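Local structure of Alpha/beta hydrolase (Enterobacter asburiae, 6KMO) at residues N204-P209 and P267-Q272; V210-F215 and S254-S259. The protein probably hydrolyses carboxylic ester bonds, as an esterase or lipase of the alpha/beta hydrolase fold. The protein carries 2 engineered substitutions. All coordinates share one frame; numbering follows the deposited sequence.

Contact 1: N204-P209 and P267-Q272; sequences NVMLWP and PETLIQ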
# COMPACT_ATOMS: atom_id res chain seq x y z
N ASN A 204 1.19 15.18 -0.85
CA ASN A 204 -0.09 14.95 -1.49
C ASN A 204 -0.49 13.49 -1.31
O ASN A 204 0.34 12.60 -1.50
CB ASN A 204 0.01 15.17 -3.00
CG ASN A 204 0.26 16.58 -3.38
OD1 ASN A 204 -0.12 17.52 -2.68
ND2 ASN A 204 0.87 16.76 -4.54
N VAL A 205 -1.75 13.25 -1.02
CA VAL A 205 -2.32 11.90 -1.05
C VAL A 205 -3.50 11.94 -2.01
O VAL A 205 -4.53 12.56 -1.73
CB VAL A 205 -2.75 11.38 0.32
CG1 VAL A 205 -3.28 9.97 0.16
CG2 VAL A 205 -1.59 11.40 1.31
N MET A 206 -3.35 11.28 -3.15
CA MET A 206 -4.37 11.20 -4.18
C MET A 206 -4.98 9.81 -4.09
O MET A 206 -4.35 8.81 -4.47
CB MET A 206 -3.76 11.46 -5.57
CG MET A 206 -3.18 12.86 -5.74
SD MET A 206 -2.20 13.19 -7.31
CE MET A 206 -3.51 13.02 -8.56
N LEU A 207 -6.20 9.73 -3.57
CA LEU A 207 -6.88 8.46 -3.33
C LEU A 207 -7.76 8.17 -4.54
O LEU A 207 -8.71 8.91 -4.82
CB LEU A 207 -7.72 8.52 -2.06
CG LEU A 207 -6.93 8.79 -0.77
CD1 LEU A 207 -7.90 9.03 0.37
CD2 LEU A 207 -6.00 7.65 -0.45
N TRP A 208 -7.41 7.11 -5.27
CA TRP A 208 -8.10 6.65 -6.47
C TRP A 208 -8.55 7.85 -7.34
O TRP A 208 -9.75 8.04 -7.60
CB TRP A 208 -9.25 5.69 -6.16
CG TRP A 208 -10.09 6.06 -4.98
CD1 TRP A 208 -11.27 6.73 -5.03
CD2 TRP A 208 -9.82 5.81 -3.59
NE1 TRP A 208 -11.75 6.95 -3.76
CE2 TRP A 208 -10.88 6.37 -2.86
CE3 TRP A 208 -8.79 5.18 -2.88
CZ2 TRP A 208 -10.94 6.34 -1.47
CZ3 TRP A 208 -8.86 5.15 -1.49
CH2 TRP A 208 -9.92 5.72 -0.82
N PRO A 209 -7.60 8.65 -7.82
CA PRO A 209 -7.92 9.94 -8.42
C PRO A 209 -8.39 9.84 -9.87
O PRO A 209 -8.05 8.92 -10.61
CB PRO A 209 -6.57 10.67 -8.40
CG PRO A 209 -5.56 9.54 -8.56
CD PRO A 209 -6.14 8.46 -7.67
N PRO A 267 4.75 18.43 -5.39
CA PRO A 267 5.06 17.91 -4.05
C PRO A 267 5.20 16.39 -4.02
O PRO A 267 4.65 15.67 -4.86
CB PRO A 267 3.86 18.36 -3.19
CG PRO A 267 3.28 19.54 -3.94
CD PRO A 267 3.52 19.24 -5.40
N GLU A 268 5.92 15.91 -3.01
CA GLU A 268 5.98 14.47 -2.76
C GLU A 268 4.57 13.93 -2.66
O GLU A 268 3.69 14.56 -2.05
CB GLU A 268 6.77 14.18 -1.49
CG GLU A 268 8.20 14.69 -1.56
CD GLU A 268 9.18 13.97 -0.66
OE1 GLU A 268 8.94 12.82 -0.25
OE2 GLU A 268 10.24 14.57 -0.37
N THR A 269 4.34 12.74 -3.22
CA THR A 269 2.99 12.26 -3.46
C THR A 269 2.85 10.77 -3.19
O THR A 269 3.76 9.98 -3.49
CB THR A 269 2.60 12.55 -4.92
OG1 THR A 269 2.52 13.97 -5.12
CG2 THR A 269 1.27 11.96 -5.31
N LEU A 270 1.70 10.40 -2.63
CA LEU A 270 1.23 9.03 -2.54
C LEU A 270 -0.03 8.94 -3.39
O LEU A 270 -0.95 9.76 -3.22
CB LEU A 270 0.89 8.65 -1.10
CG LEU A 270 0.16 7.31 -0.93
CD1 LEU A 270 1.02 6.13 -1.36
CD2 LEU A 270 -0.25 7.13 0.52
N ILE A 271 -0.10 7.95 -4.29
CA ILE A 271 -1.31 7.65 -5.04
C ILE A 271 -1.75 6.25 -4.66
O ILE A 271 -0.96 5.31 -4.73
CB ILE A 271 -1.07 7.72 -6.56
CG1 ILE A 271 -0.70 9.13 -6.99
CG2 ILE A 271 -2.30 7.24 -7.31
CD1 ILE A 271 -0.13 9.25 -8.40
N GLN A 272 -3.01 6.11 -4.24
CA GLN A 272 -3.62 4.78 -4.10
C GLN A 272 -4.55 4.55 -5.28
O GLN A 272 -5.31 5.45 -5.66
CB GLN A 272 -4.43 4.64 -2.82
CG GLN A 272 -3.63 4.83 -1.54
CD GLN A 272 -4.33 4.29 -0.30
OE1 GLN A 272 -5.52 3.97 -0.32
NE2 GLN A 272 -3.59 4.22 0.80
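N204-L207 and T269-Q272 run side by side as neighbouring parallel strands, their short axes 4.7 Å apart at closest approach and 11° from exactly parallel. The ladder is laced from alternate residues of the first strand: N204 N gives to E268 O and N204 O accepts from L270 N, both at 2.8 Å, and M206 repeats this with L270 O and Q272 N. A last rung reaches past the strand end, where W208 N meets Q272 O at 2.7 Å from above the carbonyl plane, less straight than the rest (140°).

On one face of the sheet the N204 amide crosses T269 obliquely, and N204 ND2 reaches T269 OG1 at 3.3 Å in a long, bent bond. That hydroxyl spends its own proton on P267 O, 2.7 Å away, so it is left to accept from the amide; the P267 ring packs against the same ND2. Further along, M206 CB lies against I271 CG1, and I271 CG2 meets P209 CD at 4.0 Å.

The other face pairs V205 with L270, while L207 CD2 rests along the Q272 side chain. Q272 is extended beyond CG and sets OE1 at the edge of the W208 ring, 3.7 Å from W208 CZ3. This amide is itself fixed by Y309 and A324, and W208 NE1 by D308; the indole also touches H307 and S180, the latter in a probable nucleophile elbow.

In the central, mostly parallel sheet of the alpha/beta hydrolase fold, strand 174-179 lies beside 203-207 and strand 297-302 beside 269-274, while helix 181-195 covers N204, M206 and P267.

Contact 2: V210-F215 and S254-S259; sequences VTDANF and SPLRAS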
# COMPACT_ATOMS: atom_id res chain seq x y z
N VAL A 210 -9.14 10.87 -10.26
CA VAL A 210 -9.39 11.22 -11.66
C VAL A 210 -8.21 12.05 -12.15
O VAL A 210 -7.85 13.05 -11.52
CB VAL A 210 -10.68 12.03 -11.79
CG1 VAL A 210 -10.83 12.57 -13.21
CG2 VAL A 210 -11.91 11.24 -11.36
N THR A 211 -7.60 11.67 -13.28
CA THR A 211 -6.48 12.44 -13.81
C THR A 211 -6.63 12.87 -15.26
O THR A 211 -5.80 13.65 -15.73
CB THR A 211 -5.13 11.73 -13.62
OG1 THR A 211 -5.10 10.62 -14.51
CG2 THR A 211 -4.91 11.30 -12.18
N ASP A 212 -7.65 12.41 -15.99
CA ASP A 212 -7.75 12.75 -17.41
C ASP A 212 -9.19 12.68 -17.87
O ASP A 212 -9.92 11.73 -17.54
CB ASP A 212 -6.90 11.78 -18.24
CG ASP A 212 -6.66 12.23 -19.67
OD1 ASP A 212 -6.89 13.42 -19.97
OD2 ASP A 212 -6.22 11.37 -20.49
N ALA A 213 -9.59 13.65 -18.68
CA ALA A 213 -10.91 13.64 -19.33
C ALA A 213 -10.85 12.78 -20.60
O ALA A 213 -10.99 13.27 -21.72
CB ALA A 213 -11.38 15.05 -19.63
N ASN A 214 -10.60 11.50 -20.40
CA ASN A 214 -10.60 10.51 -21.48
C ASN A 214 -11.19 9.24 -20.89
O ASN A 214 -11.15 9.04 -19.68
CB ASN A 214 -9.20 10.25 -22.03
CG ASN A 214 -8.82 11.24 -23.10
OD1 ASN A 214 -9.55 11.44 -24.09
ND2 ASN A 214 -7.69 11.88 -22.90
N PHE A 215 -11.74 8.39 -21.76
CA PHE A 215 -12.60 7.28 -21.32
C PHE A 215 -12.23 5.98 -22.00
O PHE A 215 -13.06 5.06 -22.09
CB PHE A 215 -14.06 7.65 -21.56
CG PHE A 215 -14.41 9.01 -21.04
CD1 PHE A 215 -14.56 9.20 -19.68
CD2 PHE A 215 -14.50 10.10 -21.88
CE1 PHE A 215 -14.83 10.44 -19.17
CE2 PHE A 215 -14.77 11.35 -21.38
CZ PHE A 215 -14.92 11.52 -20.01
N SER A 254 -7.05 18.01 -16.42
CA SER A 254 -6.50 16.73 -16.82
C SER A 254 -5.00 16.73 -16.57
O SER A 254 -4.20 16.88 -17.51
CB SER A 254 -6.78 16.43 -18.30
OG SER A 254 -8.15 16.27 -18.53
N PRO A 255 -4.58 16.60 -15.31
CA PRO A 255 -3.13 16.67 -15.00
C PRO A 255 -2.31 15.59 -15.68
O PRO A 255 -1.10 15.76 -15.85
CB PRO A 255 -3.08 16.58 -13.47
CG PRO A 255 -4.39 15.90 -13.11
CD PRO A 255 -5.39 16.42 -14.09
N LEU A 256 -2.93 14.48 -16.08
CA LEU A 256 -2.19 13.48 -16.84
C LEU A 256 -1.61 14.04 -18.13
O LEU A 256 -0.62 13.49 -18.63
CB LEU A 256 -3.09 12.29 -17.16
CG LEU A 256 -2.39 11.08 -17.79
CD1 LEU A 256 -1.42 10.46 -16.80
CD2 LEU A 256 -3.42 10.05 -18.24
N ARG A 257 -2.18 15.11 -18.67
CA ARG A 257 -1.71 15.70 -19.92
C ARG A 257 -0.53 16.65 -19.72
O ARG A 257 0.01 17.15 -20.71
CB ARG A 257 -2.86 16.41 -20.62
CG ARG A 257 -4.03 15.50 -20.94
CD ARG A 257 -5.08 16.20 -21.77
NE ARG A 257 -6.33 15.46 -21.77
CZ ARG A 257 -7.38 15.75 -22.53
NH1 ARG A 257 -7.31 16.73 -23.43
NH2 ARG A 257 -8.50 15.06 -22.38
N ALA A 258 -0.09 16.86 -18.49
CA ALA A 258 1.03 17.74 -18.24
C ALA A 258 2.32 17.11 -18.73
O ALA A 258 2.51 15.90 -18.65
CB ALA A 258 1.15 18.01 -16.74
N SER A 259 3.21 17.96 -19.23
CA SER A 259 4.52 17.48 -19.62
C SER A 259 5.41 17.28 -18.40
O SER A 259 5.10 17.72 -17.29
CB SER A 259 5.20 18.52 -20.52
OG SER A 259 5.46 19.68 -19.76
O HOH W 1 -9.82 14.11 -25.25
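A salt bridge joins the loop V210-F215 to the turn S254-S259. R257, its chain extended from CG to NE, brings the edge of its guanidinium to a single carboxylate oxygen: R257 NE donates to D212 OD1 at 2.8 Å, nearly straight (168°), on the syn lone pair, and NH2 adds a weak bond to the same atom. Because the carboxylate and guanidinium planes stand 88° apart, this salt bridge is not the flat, two-oxygen kind. The other oxygen, D212 OD2, is taken by N214 ND2 at 2.9 Å from above the carboxylate plane, so D212 is gripped at both oxygens, which would favour its ionised form. A water joins N214 OD1 to R257 NH2, weakly on the arginine side, and N249 holds NH1.

Among the neutral hydrogen bonds, L256 N reaches T211 O at 3.0 Å in the carbonyl plane, and A213 N gives to S254 OG, also at 3.0 Å. That serine hydroxyl is bonded to R248 O as well. A213 is the centre of an inverse gamma turn, and P255-R257 form a short 3-10 segment. The first loop follows strand 203-207, at the C-terminal end of a parallel strand of the alpha/beta hydrolase sheet.

Van der Waals packing involves L256, whose CG stands anti to the backbone N (chi1 -172°). L256 CB lies 4.1 Å from T211 CB, and L256 CD2 lies 3.9 Å from D212 CB, the D212 and L256 side chains crossing at about a right angle. The P255 ring packs against the T211 carbonyl, P255 CD 3.2 Å from T211 O, with F286 of helix 280-292 packing on both T211 and P255.

Overall arrangement
Contact 2 is nested within the loop that contact 1 closes: the chain leaves strand 203-207, passes directly from P209 into V210-F215, returns at S254-S259 after helices 218-222, 231-241 and 245-248, and re-enters the sheet through helix 260-263 and strand 269-274. The connection contains helices and no strand and joins adjacent parallel strands, a beta-alpha-beta crossover. The contact centres lie about 15 Å apart, that of contact 1 about 8 Å and that of contact 2 about 16 Å from the centre of the chain. M206 CE and T211 CG2 touch at 4.2 Å. Contact 1 is the pairing of the two strands; contact 2 joins the start of the connection to a part near its end.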